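Mitogen-activated protein kinase kinase kinase 7 interacting protein 1 (Anopheles gambiae, PDB 2IRM) probably acts as an adapter that associates with the kinase TAK1 and triggers its autophosphorylation, and carries a domain of the PP2C-type phosphatase family. Local coordinates at residues Y35-D39 against D346-L350; Y53-H59 against L273-G277; G154-V158 against N171-A177. All coordinates share one frame; numbering follows the deposited sequence.

Contact 1 (Y35-D39 against D346-L350)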
loop_
_atom_site.group_PDB
_atom_site.type_symbol
_atom_site.label_atom_id
_atom_site.label_comp_id
_atom_site.label_asym_id
_atom_site.label_seq_id
_atom_site.Cartn_x
_atom_site.Cartn_y
_atom_site.Cartn_z
ATOM N N TYR A 35 -12.746 10.391 8.852
ATOM C CA TYR A 35 -12.061 11.402 9.657
ATOM C C TYR A 35 -10.593 11.009 9.721
ATOM O O TYR A 35 -9.703 11.750 9.296
ATOM C CB TYR A 35 -12.673 11.430 11.061
ATOM C CG TYR A 35 -11.908 12.219 12.103
ATOM C CD1 TYR A 35 -11.677 13.591 11.947
ATOM C CD2 TYR A 35 -11.443 11.602 13.266
ATOM C CE1 TYR A 35 -10.983 14.325 12.918
ATOM C CE2 TYR A 35 -10.750 12.329 14.243
ATOM C CZ TYR A 35 -10.525 13.688 14.062
ATOM O OH TYR A 35 -9.845 14.407 15.022
ATOM N N GLU A 36 -10.379 9.815 10.262
ATOM C CA GLU A 36 -9.099 9.147 10.305
ATOM C C GLU A 36 -8.665 8.766 8.896
ATOM O O GLU A 36 -9.403 8.080 8.188
ATOM C CB GLU A 36 -9.239 7.870 11.152
ATOM C CG GLU A 36 -10.698 7.315 11.300
ATOM C CD GLU A 36 -11.236 6.542 10.075
ATOM O OE1 GLU A 36 -10.564 5.582 9.610
ATOM O OE2 GLU A 36 -12.349 6.877 9.597
ATOM N N SER A 37 -7.487 9.218 8.472
ATOM C CA SER A 37 -6.844 8.596 7.311
ATOM C C SER A 37 -6.231 7.301 7.792
ATOM O O SER A 37 -5.728 7.224 8.917
ATOM C CB SER A 37 -5.757 9.482 6.699
ATOM O OG SER A 37 -5.309 8.957 5.458
ATOM N N ARG A 38 -6.301 6.278 6.954
ATOM C CA ARG A 38 -5.665 5.005 7.255
ATOM C C ARG A 38 -4.308 4.899 6.543
ATOM O O ARG A 38 -3.526 3.996 6.823
ATOM C CB ARG A 38 -6.587 3.844 6.868
ATOM C CG ARG A 38 -7.883 3.742 7.676
ATOM C CD ARG A 38 -7.774 2.653 8.738
ATOM N NE ARG A 38 -9.029 2.413 9.458
ATOM C CZ ARG A 38 -10.007 1.614 9.036
ATOM N NH1 ARG A 38 -9.905 0.977 7.876
ATOM N NH2 ARG A 38 -11.095 1.454 9.772
ATOM N N ASP A 39 -4.040 5.825 5.624
ATOM C CA ASP A 39 -2.752 5.908 4.948
ATOM C C ASP A 39 -1.729 6.721 5.749
ATOM O O ASP A 39 -1.998 7.851 6.179
ATOM C CB ASP A 39 -2.920 6.544 3.570
ATOM C CG ASP A 39 -3.301 5.544 2.482
ATOM O OD1 ASP A 39 -3.396 4.317 2.735
ATOM O OD2 ASP A 39 -3.505 6.008 1.340
ATOM N N ASP A 346 -11.094 3.882 -0.594
ATOM C CA ASP A 346 -10.158 3.866 0.521
ATOM C C ASP A 346 -9.345 5.137 0.415
ATOM O O ASP A 346 -9.506 5.891 -0.541
ATOM C CB ASP A 346 -9.273 2.622 0.484
ATOM C CG ASP A 346 -10.076 1.322 0.597
ATOM O OD1 ASP A 346 -11.068 1.291 1.365
ATOM O OD2 ASP A 346 -9.716 0.332 -0.082
ATOM N N ASP A 347 -8.497 5.403 1.397
ATOM C CA ASP A 347 -7.676 6.603 1.342
ATOM C C ASP A 347 -6.776 6.534 0.126
ATOM O O ASP A 347 -6.006 5.586 -0.037
ATOM C CB ASP A 347 -6.865 6.752 2.614
ATOM C CG ASP A 347 -7.742 6.843 3.837
ATOM O OD1 ASP A 347 -8.228 7.958 4.125
ATOM O OD2 ASP A 347 -7.957 5.799 4.500
ATOM N N VAL A 348 -6.929 7.513 -0.756
ATOM C CA VAL A 348 -6.093 7.611 -1.942
ATOM C C VAL A 348 -4.875 8.446 -1.578
ATOM O O VAL A 348 -5.008 9.520 -0.971
ATOM C CB VAL A 348 -6.851 8.259 -3.122
ATOM C CG1 VAL A 348 -5.918 8.495 -4.298
ATOM C CG2 VAL A 348 -8.025 7.392 -3.545
ATOM N N THR A 349 -3.693 7.950 -1.923
ATOM C CA THR A 349 -2.479 8.719 -1.698
ATOM C C THR A 349 -1.517 8.578 -2.854
ATOM O O THR A 349 -1.261 7.475 -3.332
ATOM C CB THR A 349 -1.800 8.350 -0.366
ATOM O OG1 THR A 349 -2.611 8.823 0.715
ATOM C CG2 THR A 349 -0.416 8.989 -0.250
ATOM N N LEU A 350 -0.992 9.719 -3.285
ATOM C CA LEU A 350 -0.046 9.784 -4.373
ATOM C C LEU A 350 1.221 10.547 -3.962
ATOM O O LEU A 350 1.150 11.668 -3.449
ATOM C CB LEU A 350 -0.719 10.440 -5.572
ATOM C CG LEU A 350 0.040 10.480 -6.892
ATOM C CD1 LEU A 350 0.530 9.109 -7.284
ATOM C CD2 LEU A 350 -0.839 11.057 -7.976
#
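The contact of Asp347 with Ser37 and Arg38 is a polar loop-to-strand contact carried by the Asp347 carboxylate: the segment 35-39, leading into strand 39-45, lies across the start of 348-350 in strand 344-354. It illustrates how one aspartate can hold a loop by its backbone. Asp347 carries CG anti to its own carbonyl carbon (chi1 -59°), which directs the carboxylate at the loop. Its OD2 takes the amide of Arg38 at 3.0 Å between N and OD2, with an N-H...O angle of 157°. The amide comes from above the carboxylate plane, 70° out of it. OD1 has a firmer partner in the amide of Asn22, and Ser37 OG adds a weak bond to Asp347 OD1, 3.4 Å from OG to OD1. The arginine's guanidinium leads away from the strand and pairs with Glu36 through charge alone, since OE1 lies well out of its plane. Further along, Asp39 points at the strand and slides past Thr349, Asp39 OD2 coming within 3.0 Å of Thr349 OG1; its other oxygen has its partner in Ser57. Around the contact, Val348 turns from the loop onto Val319 and Val323 of helix 311-334 and onto Leu278 of helix 276-285. Strand 344-354 itself runs between strands 15-25 and 268-274, while the Arg38 backbone bonds to Gly58 in strand 50-59.

Contact 2 (Y53-H59 against L273-G277); sequences YAILSGH and LMSSG
Ser57 meets Ser275 and Ser276 where strand 50-59 passes the end of strand 268-274 and the start of helix 276-285. The touching parts run almost parallel, 2° apart end to end, yet belong to different sheets, so side chains rather than strand ladders join them. Starting at Ser57 CB, the first neighbour is Ser276 CB at 3.5 Å. One bond further, OG is held beside the backbone N (chi1 -69°) and points at the helix start. It accepts the amide of Ser276, with N and OG 3.1 Å apart and an N-H...O angle of 158°, and packs on Ser275 CB. The same hydroxyl is also hydrogen-bonded to Asp39 OD1, so two bonds fix its rotation. Ser275 is the N-cap residue; its own OG turns to the amide of Thr349, and its CB lies 3.7 Å from Ile55 CG2. Beyond the serines the joint becomes apolar: Ile55 CD1 rests 3.7 Å from Leu273 CB, and Leu273 CD1 reaches Tyr53 CB at 3.8 Å. At the other end, Ser276 OG sits at the edge of the His59 ring, near its plane. Leu56, on the face turned from 273-277, packs on helix 63-75, and Leu273 packs on Ala177 of strand 176-181. Strands 50-59 and 268-274 belong to two sheets that face each other, consistent with the beta sandwich at the core of the PP2C fold.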
loop_
_atom_site.group_PDB
_atom_site.type_symbol
_atom_site.label_atom_id
_atom_site.label_comp_id
_atom_site.label_asym_id
_atom_site.label_seq_id
_atom_site.Cartn_x
_atom_site.Cartn_y
_atom_site.Cartn_z
ATOM N N TYR A 53 11.076 7.570 1.172
ATOM C CA TYR A 53 9.718 7.813 0.707
ATOM C C TYR A 53 8.926 6.520 0.879
ATOM O O TYR A 53 9.316 5.459 0.369
ATOM C CB TYR A 53 9.709 8.295 -0.746
ATOM C CG TYR A 53 10.684 9.414 -0.991
ATOM C CD1 TYR A 53 10.361 10.726 -0.675
ATOM C CD2 TYR A 53 11.943 9.153 -1.520
ATOM C CE1 TYR A 53 11.263 11.751 -0.883
ATOM C CE2 TYR A 53 12.856 10.169 -1.730
ATOM C CZ TYR A 53 12.512 11.467 -1.413
ATOM O OH TYR A 53 13.421 12.478 -1.626
ATOM N N ALA A 54 7.826 6.614 1.622
ATOM C CA ALA A 54 7.056 5.444 2.009
ATOM C C ALA A 54 5.583 5.775 2.154
ATOM O O ALA A 54 5.225 6.856 2.612
ATOM C CB ALA A 54 7.592 4.887 3.312
ATOM N N ILE A 55 4.737 4.840 1.736
ATOM C CA ILE A 55 3.320 4.875 2.075
ATOM C C ILE A 55 2.957 3.554 2.709
ATOM O O ILE A 55 3.288 2.485 2.200
ATOM C CB ILE A 55 2.392 5.095 0.868
ATOM C CG1 ILE A 55 2.854 6.269 0.014
ATOM C CG2 ILE A 55 0.971 5.340 1.349
ATOM C CD1 ILE A 55 2.123 6.362 -1.303
ATOM N N LEU A 56 2.280 3.641 3.838
ATOM C CA LEU A 56 1.803 2.464 4.523
ATOM C C LEU A 56 0.302 2.548 4.619
ATOM O O LEU A 56 -0.240 3.470 5.253
ATOM C CB LEU A 56 2.440 2.347 5.900
ATOM C CG LEU A 56 3.859 1.828 5.729
ATOM C CD1 LEU A 56 4.844 2.991 5.666
ATOM C CD2 LEU A 56 4.188 0.874 6.852
ATOM N N SER A 57 -0.364 1.600 3.961
ATOM C CA SER A 57 -1.812 1.604 3.895
ATOM C C SER A 57 -2.371 0.683 4.939
ATOM O O SER A 57 -2.211 -0.522 4.853
ATOM C CB SER A 57 -2.269 1.188 2.510
ATOM O OG SER A 57 -1.946 2.195 1.568
ATOM N N GLY A 58 -3.012 1.262 5.943
ATOM C CA GLY A 58 -3.597 0.475 7.019
ATOM C C GLY A 58 -4.869 -0.207 6.554
ATOM O O GLY A 58 -5.683 0.405 5.853
ATOM N N HIS A 59 -5.030 -1.475 6.933
ATOM C CA HIS A 59 -6.244 -2.232 6.638
ATOM C C HIS A 59 -7.085 -2.519 7.885
ATOM O O HIS A 59 -6.594 -3.100 8.858
ATOM C CB HIS A 59 -5.888 -3.523 5.911
ATOM C CG HIS A 59 -5.218 -3.292 4.599
ATOM N ND1 HIS A 59 -3.958 -3.779 4.309
ATOM C CD2 HIS A 59 -5.617 -2.593 3.508
ATOM C CE1 HIS A 59 -3.618 -3.403 3.089
ATOM N NE2 HIS A 59 -4.608 -2.685 2.579
ATOM N N LEU A 273 4.843 6.829 -5.994
ATOM C CA LEU A 273 4.385 5.872 -4.993
ATOM C C LEU A 273 2.875 5.887 -4.885
ATOM O O LEU A 273 2.260 6.948 -4.801
ATOM C CB LEU A 273 5.033 6.110 -3.629
ATOM C CG LEU A 273 6.544 5.873 -3.544
ATOM C CD1 LEU A 273 7.013 6.018 -2.098
ATOM C CD2 LEU A 273 6.933 4.524 -4.129
ATOM N N MET A 274 2.293 4.694 -4.903
ATOM C CA MET A 274 0.857 4.536 -4.884
ATOM C C MET A 274 0.428 3.745 -3.679
ATOM O O MET A 274 0.959 2.661 -3.425
ATOM C CB MET A 274 0.405 3.795 -6.121
ATOM C CG MET A 274 0.545 4.592 -7.382
ATOM S SD MET A 274 0.656 3.504 -8.804
ATOM C CE MET A 274 2.331 2.948 -8.562
ATOM N N SER A 275 -0.537 4.299 -2.948
ATOM C CA SER A 275 -1.179 3.618 -1.830
ATOM C C SER A 275 -2.229 2.619 -2.317
ATOM O O SER A 275 -2.673 2.669 -3.475
ATOM C CB SER A 275 -1.860 4.638 -0.926
ATOM O OG SER A 275 -3.028 5.154 -1.540
ATOM N N SER A 276 -2.628 1.731 -1.406
ATOM C CA SER A 276 -3.662 0.722 -1.641
ATOM C C SER A 276 -4.966 1.305 -2.202
ATOM O O SER A 276 -5.467 0.856 -3.239
ATOM C CB SER A 276 -3.937 -0.030 -0.340
ATOM O OG SER A 276 -5.132 -0.777 -0.425
ATOM N N GLY A 277 -5.507 2.308 -1.521
ATOM C CA GLY A 277 -6.724 2.961 -1.972
ATOM C C GLY A 277 -6.619 3.387 -3.421
ATOM O O GLY A 277 -7.575 3.234 -4.203
#

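Contact 3 (G154-V158 against N171-A177)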
loop_
_atom_site.group_PDB
_atom_site.type_symbol
_atom_site.label_atom_id
_atom_site.label_comp_id
_atom_site.label_asym_id
_atom_site.label_seq_id
_atom_site.Cartn_x
_atom_site.Cartn_y
_atom_site.Cartn_z
ATOM N N GLY A 154 -4.041 -4.875 9.901
ATOM C CA GLY A 154 -2.689 -4.983 9.371
ATOM C C GLY A 154 -2.401 -3.841 8.417
ATOM O O GLY A 154 -3.152 -2.867 8.375
ATOM N N SER A 155 -1.321 -3.954 7.644
ATOM C CA SER A 155 -0.950 -2.882 6.720
ATOM C C SER A 155 -0.131 -3.301 5.504
ATOM O O SER A 155 0.840 -4.051 5.621
ATOM C CB SER A 155 -0.195 -1.776 7.454
ATOM O OG SER A 155 0.080 -0.699 6.582
ATOM N N SER A 156 -0.530 -2.803 4.337
ATOM C CA SER A 156 0.329 -2.846 3.166
ATOM C C SER A 156 1.380 -1.772 3.343
ATOM O O SER A 156 1.192 -0.851 4.143
ATOM C CB SER A 156 -0.476 -2.570 1.898
ATOM O OG SER A 156 -1.107 -3.747 1.443
ATOM N N ALA A 157 2.468 -1.873 2.585
ATOM C CA ALA A 157 3.590 -0.937 2.697
ATOM C C ALA A 157 4.352 -0.806 1.387
ATOM O O ALA A 157 4.557 -1.801 0.692
ATOM C CB ALA A 157 4.528 -1.404 3.791
ATOM N N VAL A 158 4.774 0.405 1.045
ATOM C CA VAL A 158 5.751 0.581 -0.035
ATOM C C VAL A 158 6.778 1.611 0.377
ATOM O O VAL A 158 6.432 2.762 0.630
ATOM C CB VAL A 158 5.100 1.023 -1.357
ATOM C CG1 VAL A 158 4.366 2.349 -1.179
ATOM C CG2 VAL A 158 6.142 1.123 -2.464
ATOM N N ASN A 171 8.640 -3.525 -0.700
ATOM C CA ASN A 171 7.182 -3.455 -0.618
ATOM C C ASN A 171 6.549 -4.766 -0.176
ATOM O O ASN A 171 7.125 -5.836 -0.364
ATOM C CB ASN A 171 6.575 -2.965 -1.946
ATOM C CG ASN A 171 6.061 -4.109 -2.838
ATOM O OD1 ASN A 171 4.939 -4.595 -2.656
ATOM N ND2 ASN A 171 6.871 -4.518 -3.816
ATOM N N ILE A 172 5.366 -4.649 0.423
ATOM C CA ILE A 172 4.507 -5.780 0.741
ATOM C C ILE A 172 3.049 -5.349 0.583
ATOM O O ILE A 172 2.673 -4.232 0.957
ATOM C CB ILE A 172 4.768 -6.339 2.152
ATOM C CG1 ILE A 172 4.028 -7.658 2.355
ATOM C CG2 ILE A 172 4.374 -5.341 3.216
ATOM C CD1 ILE A 172 4.621 -8.549 3.435
ATOM N N GLY A 173 2.234 -6.225 0.001
ATOM C CA GLY A 173 0.803 -5.952 -0.124
ATOM C C GLY A 173 0.423 -5.082 -1.303
ATOM O O GLY A 173 1.004 -5.201 -2.385
ATOM N N ASN A 174 -0.546 -4.195 -1.075
ATOM C CA ASN A 174 -1.230 -3.472 -2.144
ATOM C C ASN A 174 -0.524 -2.265 -2.729
ATOM O O ASN A 174 -0.618 -2.027 -3.932
ATOM C CB ASN A 174 -2.637 -3.081 -1.697
ATOM C CG ASN A 174 -3.579 -4.278 -1.623
ATOM O OD1 ASN A 174 -3.226 -5.403 -2.001
ATOM N ND2 ASN A 174 -4.788 -4.036 -1.139
ATOM N N CYS A 175 0.171 -1.502 -1.890
ATOM C CA CYS A 175 0.900 -0.308 -2.343
ATOM C C CYS A 175 1.832 -0.589 -3.527
ATOM O O CYS A 175 2.290 -1.726 -3.712
ATOM C CB CYS A 175 1.701 0.298 -1.189
ATOM S SG CYS A 175 0.770 0.630 0.316
ATOM N N ARG A 176 2.128 0.444 -4.314
ATOM C CA ARG A 176 2.879 0.250 -5.554
ATOM C C ARG A 176 3.894 1.346 -5.858
ATOM O O ARG A 176 3.694 2.505 -5.500
ATOM C CB ARG A 176 1.903 0.103 -6.725
ATOM C CG ARG A 176 2.478 -0.540 -7.984
ATOM C CD ARG A 176 1.425 -0.603 -9.071
ATOM N NE ARG A 176 0.238 -1.361 -8.672
ATOM C CZ ARG A 176 -0.939 -1.274 -9.285
ATOM N NH1 ARG A 176 -1.081 -0.458 -10.325
ATOM N NH2 ARG A 176 -1.974 -1.997 -8.867
ATOM N N ALA A 177 4.963 0.960 -6.555
ATOM C CA ALA A 177 6.040 1.861 -6.954
ATOM C C ALA A 177 6.319 1.827 -8.464
ATOM O O ALA A 177 6.551 0.760 -9.056
ATOM C CB ALA A 177 7.295 1.520 -6.186
#
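Ala157 and Ile172 form the antiparallel hydrogen-bonded pair that starts this contact. The Ala157 amide reaches Ile172 O at 2.9 Å from N to O, and the Ile172 amide returns a bond of 3.0 Å from N to Ala157 O. Val158 and Asn171 follow as the non-hydrogen-bonded pair, and the hairpin of strands 154-163 and 166-172 thus holds its register up to its open end. There the second strand stops: Gly173 takes a positive phi (83°), and the chain turns out of the ladder towards strand 176-181. Ser156 catches this turn. Its OG, set anti to the carbonyl carbon at chi1 -83°, accepts the Asn174 amide in a nearly straight bond, 2.6 Å between OG and N. Next to it Cys175 points back at the first strand: SG lies 3.8 Å from Ser156 CB, and CB meets Val158 CG1. The other branch of that valine, CG2, lies anti to the backbone N and touches Ala177 CB at 3.9 Å, so one side chain bridges the turn and the start of the new strand.

Outside this shell other groups set the turn. His197 ND1 is hydrogen-bonded to the Gly173 amide, and Leu223 O to the amide end of Asn174. Arg176 leads away from the hairpin to a salt bridge with Asp196 and a hydrogen bond with Asn294. The implication is a strand switch in which two of the buried amides at the turn have side-chain acceptors, Ser156 OG and His197 ND1, while the methyls of Val158 pack on Cys175 CB and Ala177 CB between the sheets.

The three contacts form a row through the middle of the domain. The centres of contacts 2 and 3 lie about 6 Å apart, those of contacts 1 and 2 about 8 Å, and those of contacts 1 and 3, which do not touch, about 13 Å. Along the chain the segments come in mirror order, 35-39, 53-59, 154-158, then 171-177, 273-277 and 346-350, so each later contact is enclosed by the earlier ones. Contacts 1 and 2 share the sheet of strands 344-354 and 268-274; contacts 2 and 3 share both sheets, since 50-59 neighbours 154-163 and 268-274 neighbours 176-181. Together they knit the PP2C-type sandwich from distant parts of the sequence.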